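Local structure of activating signal cointegrator 1 complex subunit 2 (Homo sapiens, 6YXQ) at residues L368-I381 with T396-V410. The protein binds K63-linked polyubiquitin chains and, within the ASCC complex, recruits ASCC3 and ALKBH3 to sites of DNA alkylation damage. Residues are numbered along the deposited sequence; the frame is centred on the assembly and turned at random.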
ATOM      1  N   LEU B 368      19.287  17.591 -22.110  1.00 56.12           N
ATOM      2  CA  LEU B 368      20.226  18.470 -21.429  1.00 49.68           C
ATOM      3  C   LEU B 368      19.577  19.804 -21.100  1.00 66.20           C
ATOM      4  O   LEU B 368      19.716  20.318 -19.986  1.00 61.27           O
ATOM      5  CB  LEU B 368      21.473  18.682 -22.284  1.00 46.94           C
ATOM      6  CG  LEU B 368      22.792  18.213 -21.667  1.00 64.92           C
ATOM      7  CD1 LEU B 368      23.953  18.659 -22.539  1.00 67.25           C
ATOM      8  CD2 LEU B 368      22.954  18.719 -20.240  1.00 48.79           C
ATOM      9  N   ARG B 369      18.851  20.373 -22.061  1.00 65.05           N
ATOM     10  CA  ARG B 369      18.229  21.678 -21.870  1.00 64.38           C
ATOM     11  C   ARG B 369      17.251  21.654 -20.700  1.00 64.95           C
ATOM     12  O   ARG B 369      17.340  22.478 -19.783  1.00 76.79           O
ATOM     13  CB  ARG B 369      17.541  22.089 -23.173  1.00 84.43           C
ATOM     14  CG  ARG B 369      16.680  23.331 -23.116  1.00103.48           C
ATOM     15  CD  ARG B 369      15.655  23.323 -24.254  1.00114.40           C
ATOM     16  NE  ARG B 369      16.107  22.575 -25.428  1.00115.75           N
ATOM     17  CZ  ARG B 369      15.298  22.120 -26.380  1.00110.25           C
ATOM     18  NH1 ARG B 369      13.990  22.334 -26.296  1.00120.62           N
ATOM     19  NH2 ARG B 369      15.796  21.449 -27.412  1.00 86.62           N
ATOM     20  N   ASP B 370      16.331  20.686 -20.701  1.00 64.16           N
ATOM     21  CA  ASP B 370      15.327  20.575 -19.642  1.00 69.50           C
ATOM     22  C   ASP B 370      15.967  20.253 -18.292  1.00 76.74           C
ATOM     23  O   ASP B 370      15.612  20.849 -17.258  1.00 68.14           O
ATOM     24  CB  ASP B 370      14.307  19.496 -20.021  1.00 56.35           C
ATOM     25  CG  ASP B 370      13.502  19.852 -21.272  1.00 80.12           C
ATOM     26  OD1 ASP B 370      13.640  20.984 -21.794  1.00 91.91           O
ATOM     27  OD2 ASP B 370      12.736  18.988 -21.744  1.00 71.72           O
ATOM     28  N   TYR B 371      16.913  19.308 -18.283  1.00 72.13           N
ATOM     29  CA  TYR B 371      17.600  18.948 -17.048  1.00 66.91           C
ATOM     30  C   TYR B 371      18.352  20.135 -16.467  1.00 72.41           C
ATOM     31  O   TYR B 371      18.352  20.333 -15.250  1.00 60.42           O
ATOM     32  CB  TYR B 371      18.568  17.789 -17.285  1.00 58.77           C
ATOM     33  CG  TYR B 371      19.431  17.512 -16.078  1.00 48.74           C
ATOM     34  CD1 TYR B 371      18.918  16.830 -14.986  1.00 57.69           C
ATOM     35  CD2 TYR B 371      20.742  17.953 -16.014  1.00 49.20           C
ATOM     36  CE1 TYR B 371      19.685  16.586 -13.870  1.00 58.89           C
ATOM     37  CE2 TYR B 371      21.520  17.712 -14.898  1.00 52.16           C
ATOM     38  CZ  TYR B 371      20.982  17.024 -13.828  1.00 61.22           C
ATOM     39  OH  TYR B 371      21.739  16.775 -12.706  1.00 77.33           O
ATOM     40  N   ASP B 372      19.042  20.904 -17.312  1.00 72.20           N
ATOM     41  CA  ASP B 372      19.727  22.098 -16.839  1.00 63.07           C
ATOM     42  C   ASP B 372      18.734  23.125 -16.317  1.00 71.96           C
ATOM     43  O   ASP B 372      19.007  23.816 -15.328  1.00 69.99           O
ATOM     44  CB  ASP B 372      20.566  22.694 -17.964  1.00 62.31           C
ATOM     45  CG  ASP B 372      21.400  23.863 -17.501  1.00 75.59           C
ATOM     46  OD1 ASP B 372      22.284  23.661 -16.641  1.00 76.24           O
ATOM     47  OD2 ASP B 372      21.163  24.986 -17.991  1.00 80.16           O
ATOM     48  N   ALA B 373      17.575  23.244 -16.970  1.00 64.96           N
ATOM     49  CA  ALA B 373      16.556  24.163 -16.482  1.00 59.27           C
ATOM     50  C   ALA B 373      16.134  23.805 -15.064  1.00 75.23           C
ATOM     51  O   ALA B 373      15.897  24.697 -14.239  1.00 82.25           O
ATOM     52  CB  ALA B 373      15.351  24.165 -17.420  1.00 49.20           C
ATOM     53  N   LEU B 374      16.048  22.506 -14.759  1.00 63.99           N
ATOM     54  CA  LEU B 374      15.578  22.109 -13.427  1.00 64.79           C
ATOM     55  C   LEU B 374      16.699  22.025 -12.383  1.00 70.79           C
ATOM     56  O   LEU B 374      16.585  22.615 -11.306  1.00 76.68           O
ATOM     57  CB  LEU B 374      14.825  20.779 -13.501  1.00 61.87           C
ATOM     58  CG  LEU B 374      13.968  20.453 -12.279  1.00 61.48           C
ATOM     59  CD1 LEU B 374      12.821  21.439 -12.143  1.00 73.12           C
ATOM     60  CD2 LEU B 374      13.440  19.039 -12.384  1.00 65.65           C
ATOM     61  N   PHE B 375      17.770  21.281 -12.664  1.00 68.72           N
ATOM     62  CA  PHE B 375      18.958  21.205 -11.811  1.00 55.90           C
ATOM     63  C   PHE B 375      20.135  21.766 -12.597  1.00 67.80           C
ATOM     64  O   PHE B 375      20.808  21.019 -13.325  1.00 70.71           O
ATOM     65  CB  PHE B 375      19.267  19.770 -11.393  1.00 58.63           C
ATOM     66  CG  PHE B 375      18.119  19.042 -10.759  1.00 61.21           C
ATOM     67  CD1 PHE B 375      17.952  19.053  -9.385  1.00 53.72           C
ATOM     68  CD2 PHE B 375      17.234  18.309 -11.530  1.00 59.05           C
ATOM     69  CE1 PHE B 375      16.912  18.364  -8.795  1.00 59.17           C
ATOM     70  CE2 PHE B 375      16.191  17.617 -10.945  1.00 52.21           C
ATOM     71  CZ  PHE B 375      16.026  17.648  -9.580  1.00 55.99           C
ATOM     72  N   PRO B 376      20.428  23.060 -12.475  1.00 64.21           N
ATOM     73  CA  PRO B 376      21.482  23.665 -13.307  1.00 66.07           C
ATOM     74  C   PRO B 376      22.812  22.934 -13.174  1.00 70.90           C
ATOM     75  O   PRO B 376      23.239  22.581 -12.071  1.00 71.65           O
ATOM     76  CB  PRO B 376      21.570  25.108 -12.783  1.00 53.30           C
ATOM     77  CG  PRO B 376      20.814  25.122 -11.504  1.00 50.71           C
ATOM     78  CD  PRO B 376      19.763  24.056 -11.626  1.00 55.34           C
ATOM     79  N   VAL B 377      23.457  22.703 -14.325  1.00 71.03           N
ATOM     80  CA  VAL B 377      24.722  21.971 -14.362  1.00 60.53           C
ATOM     81  C   VAL B 377      25.857  22.820 -13.799  1.00 69.84           C
ATOM     82  O   VAL B 377      26.716  22.319 -13.063  1.00 79.94           O
ATOM     83  CB  VAL B 377      25.032  21.509 -15.799  1.00 60.12           C
ATOM     84  CG1 VAL B 377      26.494  21.130 -15.925  1.00 41.60           C
ATOM     85  CG2 VAL B 377      24.142  20.341 -16.204  1.00 59.88           C
ATOM     86  N   ALA B 378      25.885  24.113 -14.139  1.00 60.44           N
ATOM     87  CA  ALA B 378      26.972  24.983 -13.697  1.00 61.85           C
ATOM     88  C   ALA B 378      27.115  24.978 -12.183  1.00 67.05           C
ATOM     89  O   ALA B 378      28.228  25.072 -11.655  1.00 77.37           O
ATOM     90  CB  ALA B 378      26.740  26.406 -14.194  1.00 58.19           C
ATOM     91  N   GLU B 379      25.997  24.864 -11.470  1.00 77.45           N
ATOM     92  CA  GLU B 379      26.041  24.901 -10.014  1.00 79.22           C
ATOM     93  C   GLU B 379      26.655  23.629  -9.439  1.00 75.79           C
ATOM     94  O   GLU B 379      27.307  23.677  -8.389  1.00 75.75           O
ATOM     95  CB  GLU B 379      24.628  25.147  -9.473  1.00 67.99           C
ATOM     96  CG  GLU B 379      24.264  24.405  -8.210  1.00 73.04           C
ATOM     97  CD  GLU B 379      22.841  24.686  -7.787  1.00 84.46           C
ATOM     98  OE1 GLU B 379      22.191  25.524  -8.444  1.00 85.84           O
ATOM     99  OE2 GLU B 379      22.374  24.078  -6.801  1.00 94.40           O
ATOM    100  N   ASP B 380      26.484  22.490 -10.114  1.00 64.42           N
ATOM    101  CA  ASP B 380      27.104  21.259  -9.638  1.00 62.93           C
ATOM    102  C   ASP B 380      28.555  21.138 -10.095  1.00 71.53           C
ATOM    103  O   ASP B 380      29.362  20.498  -9.412  1.00 73.49           O
ATOM    104  CB  ASP B 380      26.288  20.047 -10.095  1.00 51.66           C
ATOM    105  CG  ASP B 380      24.952  19.939  -9.378  1.00 75.35           C
ATOM    106  OD1 ASP B 380      24.883  20.313  -8.188  1.00 79.94           O
ATOM    107  OD2 ASP B 380      23.966  19.489 -10.001  1.00 84.95           O
ATOM    108  N   ILE B 381      28.909  21.747 -11.230  1.00 64.77           N
ATOM    109  CA  ILE B 381      30.305  21.749 -11.661  1.00 56.70           C
ATOM    110  C   ILE B 381      31.155  22.578 -10.707  1.00 60.51           C
ATOM    111  O   ILE B 381      32.288  22.205 -10.375  1.00 81.86           O
ATOM    112  CB  ILE B 381      30.413  22.261 -13.108  1.00 56.73           C
ATOM    113  CG1 ILE B 381      29.906  21.211 -14.092  1.00 45.58           C
ATOM    114  CG2 ILE B 381      31.846  22.641 -13.442  1.00 57.56           C
ATOM    115  CD1 ILE B 381      30.236  21.550 -15.538  1.00 45.81           C
ATOM    116  N   THR B 396      35.938  20.715 -17.630  1.00 69.55           N
ATOM    117  CA  THR B 396      34.486  20.856 -17.658  1.00 69.36           C
ATOM    118  C   THR B 396      33.952  21.730 -18.782  1.00 64.69           C
ATOM    119  O   THR B 396      32.752  21.649 -19.072  1.00 70.31           O
ATOM    120  CB  THR B 396      33.961  21.401 -16.315  1.00 73.30           C
ATOM    121  OG1 THR B 396      34.292  22.791 -16.176  1.00 76.76           O
ATOM    122  CG2 THR B 396      34.545  20.614 -15.147  1.00 60.61           C
ATOM    123  N   ALA B 397      34.798  22.527 -19.443  1.00 65.91           N
ATOM    124  CA  ALA B 397      34.332  23.526 -20.405  1.00 69.91           C
ATOM    125  C   ALA B 397      33.361  22.932 -21.421  1.00 71.92           C
ATOM    126  O   ALA B 397      32.252  23.450 -21.613  1.00 77.92           O
ATOM    127  CB  ALA B 397      35.532  24.159 -21.114  1.00 70.12           C
ATOM    128  N   TYR B 398      33.758  21.831 -22.068  1.00 56.99           N
ATOM    129  CA  TYR B 398      32.918  21.239 -23.107  1.00 67.71           C
ATOM    130  C   TYR B 398      31.513  20.953 -22.594  1.00 71.67           C
ATOM    131  O   TYR B 398      30.527  21.259 -23.278  1.00 82.11           O
ATOM    132  CB  TYR B 398      33.570  19.968 -23.664  1.00 71.76           C
ATOM    133  CG  TYR B 398      33.669  18.797 -22.706  1.00 62.59           C
ATOM    134  CD1 TYR B 398      34.599  18.790 -21.680  1.00 67.75           C
ATOM    135  CD2 TYR B 398      32.848  17.685 -22.851  1.00 64.73           C
ATOM    136  CE1 TYR B 398      34.696  17.723 -20.812  1.00 68.85           C
ATOM    137  CE2 TYR B 398      32.938  16.609 -21.988  1.00 59.54           C
ATOM    138  CZ  TYR B 398      33.865  16.632 -20.970  1.00 65.02           C
ATOM    139  OH  TYR B 398      33.972  15.560 -20.108  1.00 61.60           O
ATOM    140  N   ILE B 399      31.399  20.421 -21.372  1.00 67.44           N
ATOM    141  CA  ILE B 399      30.083  20.129 -20.805  1.00 63.33           C
ATOM    142  C   ILE B 399      29.214  21.381 -20.812  1.00 62.14           C
ATOM    143  O   ILE B 399      28.071  21.370 -21.290  1.00 67.78           O
ATOM    144  CB  ILE B 399      30.220  19.545 -19.389  1.00 58.36           C
ATOM    145  CG1 ILE B 399      30.842  18.148 -19.443  1.00 58.66           C
ATOM    146  CG2 ILE B 399      28.865  19.492 -18.716  1.00 61.60           C
ATOM    147  CD1 ILE B 399      31.429  17.670 -18.134  1.00 41.28           C
ATOM    148  N   LEU B 400      29.765  22.495 -20.330  1.00 57.98           N
ATOM    149  CA  LEU B 400      28.995  23.734 -20.327  1.00 63.97           C
ATOM    150  C   LEU B 400      28.662  24.168 -21.747  1.00 81.39           C
ATOM    151  O   LEU B 400      27.527  24.586 -22.020  1.00 86.32           O
ATOM    152  CB  LEU B 400      29.755  24.833 -19.586  1.00 52.07           C
ATOM    153  CG  LEU B 400      29.848  24.637 -18.070  1.00 53.79           C
ATOM    154  CD1 LEU B 400      30.907  25.545 -17.474  1.00 57.05           C
ATOM    155  CD2 LEU B 400      28.497  24.884 -17.420  1.00 54.02           C
ATOM    156  N   GLN B 401      29.619  24.029 -22.679  1.00 73.25           N
ATOM    157  CA  GLN B 401      29.317  24.441 -24.044  1.00 74.59           C
ATOM    158  C   GLN B 401      28.307  23.504 -24.681  1.00 87.01           C
ATOM    159  O   GLN B 401      27.607  23.906 -25.621  1.00 96.25           O
ATOM    160  CB  GLN B 401      30.582  24.546 -24.902  1.00 59.43           C
ATOM    161  CG  GLN B 401      30.287  25.195 -26.271  1.00107.12           C
ATOM    162  CD  GLN B 401      31.348  26.188 -26.736  1.00126.17           C
ATOM    163  OE1 GLN B 401      32.272  25.825 -27.462  1.00139.21           O
ATOM    164  NE2 GLN B 401      31.195  27.456 -26.346  1.00129.97           N
ATOM    165  N   ALA B 402      28.183  22.281 -24.159  1.00 68.61           N
ATOM    166  CA  ALA B 402      27.044  21.459 -24.536  1.00 64.66           C
ATOM    167  C   ALA B 402      25.754  22.112 -24.057  1.00 61.49           C
ATOM    168  O   ALA B 402      24.870  22.440 -24.860  1.00 73.42           O
ATOM    169  CB  ALA B 402      27.194  20.052 -23.963  1.00 59.24           C
ATOM    170  N   VAL B 403      25.668  22.366 -22.747  1.00 51.00           N
ATOM    171  CA  VAL B 403      24.474  22.970 -22.159  1.00 62.00           C
ATOM    172  C   VAL B 403      24.058  24.196 -22.958  1.00 66.40           C
ATOM    173  O   VAL B 403      22.923  24.293 -23.442  1.00 61.93           O
ATOM    174  CB  VAL B 403      24.725  23.328 -20.685  1.00 58.78           C
ATOM    175  CG1 VAL B 403      23.569  24.148 -20.132  1.00 51.08           C
ATOM    176  CG2 VAL B 403      24.942  22.070 -19.864  1.00 48.91           C
ATOM    177  N   GLU B 404      24.995  25.132 -23.129  1.00 67.06           N
ATOM    178  CA  GLU B 404      24.738  26.336 -23.908  1.00 59.26           C
ATOM    179  C   GLU B 404      24.085  26.000 -25.236  1.00 55.65           C
ATOM    180  O   GLU B 404      22.966  26.437 -25.522  1.00 80.15           O
ATOM    181  CB  GLU B 404      26.038  27.097 -24.139  1.00 75.19           C
ATOM    182  CG  GLU B 404      25.861  28.355 -24.968  1.00 81.81           C
ATOM    183  CD  GLU B 404      26.926  29.388 -24.671  1.00 89.78           C
ATOM    184  OE1 GLU B 404      27.916  29.459 -25.436  1.00 83.53           O
ATOM    185  OE2 GLU B 404      26.774  30.120 -23.668  1.00 88.49           O
ATOM    186  N   SER B 405      24.755  25.181 -26.048  1.00 63.70           N
ATOM    187  CA  SER B 405      24.217  24.924 -27.378  1.00 65.57           C
ATOM    188  C   SER B 405      22.876  24.208 -27.297  1.00 67.55           C
ATOM    189  O   SER B 405      22.000  24.448 -28.135  1.00 89.43           O
ATOM    190  CB  SER B 405      25.216  24.130 -28.213  1.00 57.28           C
ATOM    191  OG  SER B 405      24.866  22.766 -28.235  1.00 73.33           O
ATOM    192  N   ALA B 406      22.677  23.384 -26.263  1.00 63.65           N
ATOM    193  CA  ALA B 406      21.388  22.729 -26.072  1.00 67.62           C
ATOM    194  C   ALA B 406      20.267  23.752 -25.964  1.00 84.45           C
ATOM    195  O   ALA B 406      19.187  23.577 -26.541  1.00 91.24           O
ATOM    196  CB  ALA B 406      21.425  21.847 -24.829  1.00 49.76           C
ATOM    197  N   TRP B 407      20.509  24.836 -25.229  1.00 85.96           N
ATOM    198  CA  TRP B 407      19.523  25.907 -25.182  1.00 70.97           C
ATOM    199  C   TRP B 407      19.453  26.633 -26.519  1.00 71.41           C
ATOM    200  O   TRP B 407      18.359  26.904 -27.033  1.00 91.29           O
ATOM    201  CB  TRP B 407      19.864  26.873 -24.050  1.00 63.86           C
ATOM    202  CG  TRP B 407      19.565  26.337 -22.675  1.00 67.35           C
ATOM    203  CD1 TRP B 407      20.356  25.519 -21.917  1.00 70.72           C
ATOM    204  CD2 TRP B 407      18.394  26.596 -21.895  1.00 75.37           C
ATOM    205  NE1 TRP B 407      19.744  25.250 -20.712  1.00 66.88           N
ATOM    206  CE2 TRP B 407      18.539  25.901 -20.677  1.00 78.80           C
ATOM    207  CE3 TRP B 407      17.236  27.348 -22.108  1.00 77.37           C
ATOM    208  CZ2 TRP B 407      17.569  25.937 -19.682  1.00 85.99           C
ATOM    209  CZ3 TRP B 407      16.275  27.383 -21.118  1.00 73.14           C
ATOM    210  CH2 TRP B 407      16.446  26.683 -19.922  1.00 83.81           C
ATOM    211  N   GLU B 408      20.613  26.903 -27.126  1.00 72.72           N
ATOM    212  CA  GLU B 408      20.646  27.763 -28.303  1.00 92.32           C
ATOM    213  C   GLU B 408      19.931  27.141 -29.492  1.00110.40           C
ATOM    214  O   GLU B 408      19.557  27.864 -30.424  1.00120.45           O
ATOM    215  CB  GLU B 408      22.092  28.103 -28.666  1.00 96.14           C
ATOM    216  CG  GLU B 408      22.751  29.090 -27.704  1.00106.73           C
ATOM    217  CD  GLU B 408      24.004  29.728 -28.283  1.00115.79           C
ATOM    218  OE1 GLU B 408      24.127  30.972 -28.218  1.00107.07           O
ATOM    219  OE2 GLU B 408      24.861  28.982 -28.810  1.00119.88           O
ATOM    220  N   GLY B 409      19.718  25.825 -29.477  1.00122.47           N
ATOM    221  CA  GLY B 409      18.978  25.192 -30.553  1.00136.37           C
ATOM    222  C   GLY B 409      17.528  25.625 -30.620  1.00146.29           C
ATOM    223  O   GLY B 409      16.951  25.703 -31.709  1.00147.22           O
ATOM    224  N   VAL B 410      16.921  25.927 -29.472  1.00150.24           N
ATOM    225  CA  VAL B 410      15.503  26.267 -29.410  1.00147.26           C
ATOM    226  C   VAL B 410      15.372  27.767 -29.174  1.00147.98           C
ATOM    227  O   VAL B 410      16.292  28.413 -28.657  1.00143.20           O
ATOM    228  CB  VAL B 410      14.780  25.448 -28.310  1.00123.33           C
ATOM    229  CG1 VAL B 410      15.197  25.910 -26.916  1.00111.72           C
ATOM    230  CG2 VAL B 410      13.261  25.505 -28.472  1.00119.54           C
TER
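Val403 sits at the centre of the packed side, its CG2 methyl meeting both Leu368 CD2 and Val377 CB. Leu368 crosses it at about a right angle and places CD1 against Ala402 CB, at 3.8 Å, while its CB rests on that of Ala406. Ile381 and Thr396 reach toward each other tip to tip, and Ile381 CD1 also touches Ile399 CG2 and Leu400 CG. Phe358 of helix 348-359 backs Val377, and Leu355 backs Thr396.

This is the C-terminal end of the mainly helical ASCC3-binding part of ASCC2, ahead of the CUE domain: residues 396-408 of the last helix cross 368-374 at -106°, with 8.8 Å between axes, and run nearly antiparallel to 377-381. A chi1 of -175° turns the Asp372 carboxylate toward Val403 and Trp407. Its OD1 accepts an almost straight 2.8 Å bond from Val377 N, just past the Phe375-Pro376 turn. Trp407 NE1 donates to the anti side of OD2 at 3.1 Å, a bent bond with the oxygen tilted from the indole plane.

The other end faces solvent, although Arg369 and Trp407 still lie close: Arg369 CG covers the Trp407 five-membered ring in a CH-pi contact, 4.0 Å from its centroid, and exposed Ala373 puts CB on Trp407 CZ2. Looser are the weak 3.4 Å hydrogen bond from Arg369 NE to Ala406 O and the guanidinium face meeting CG1 of exposed, poorly ordered Val410.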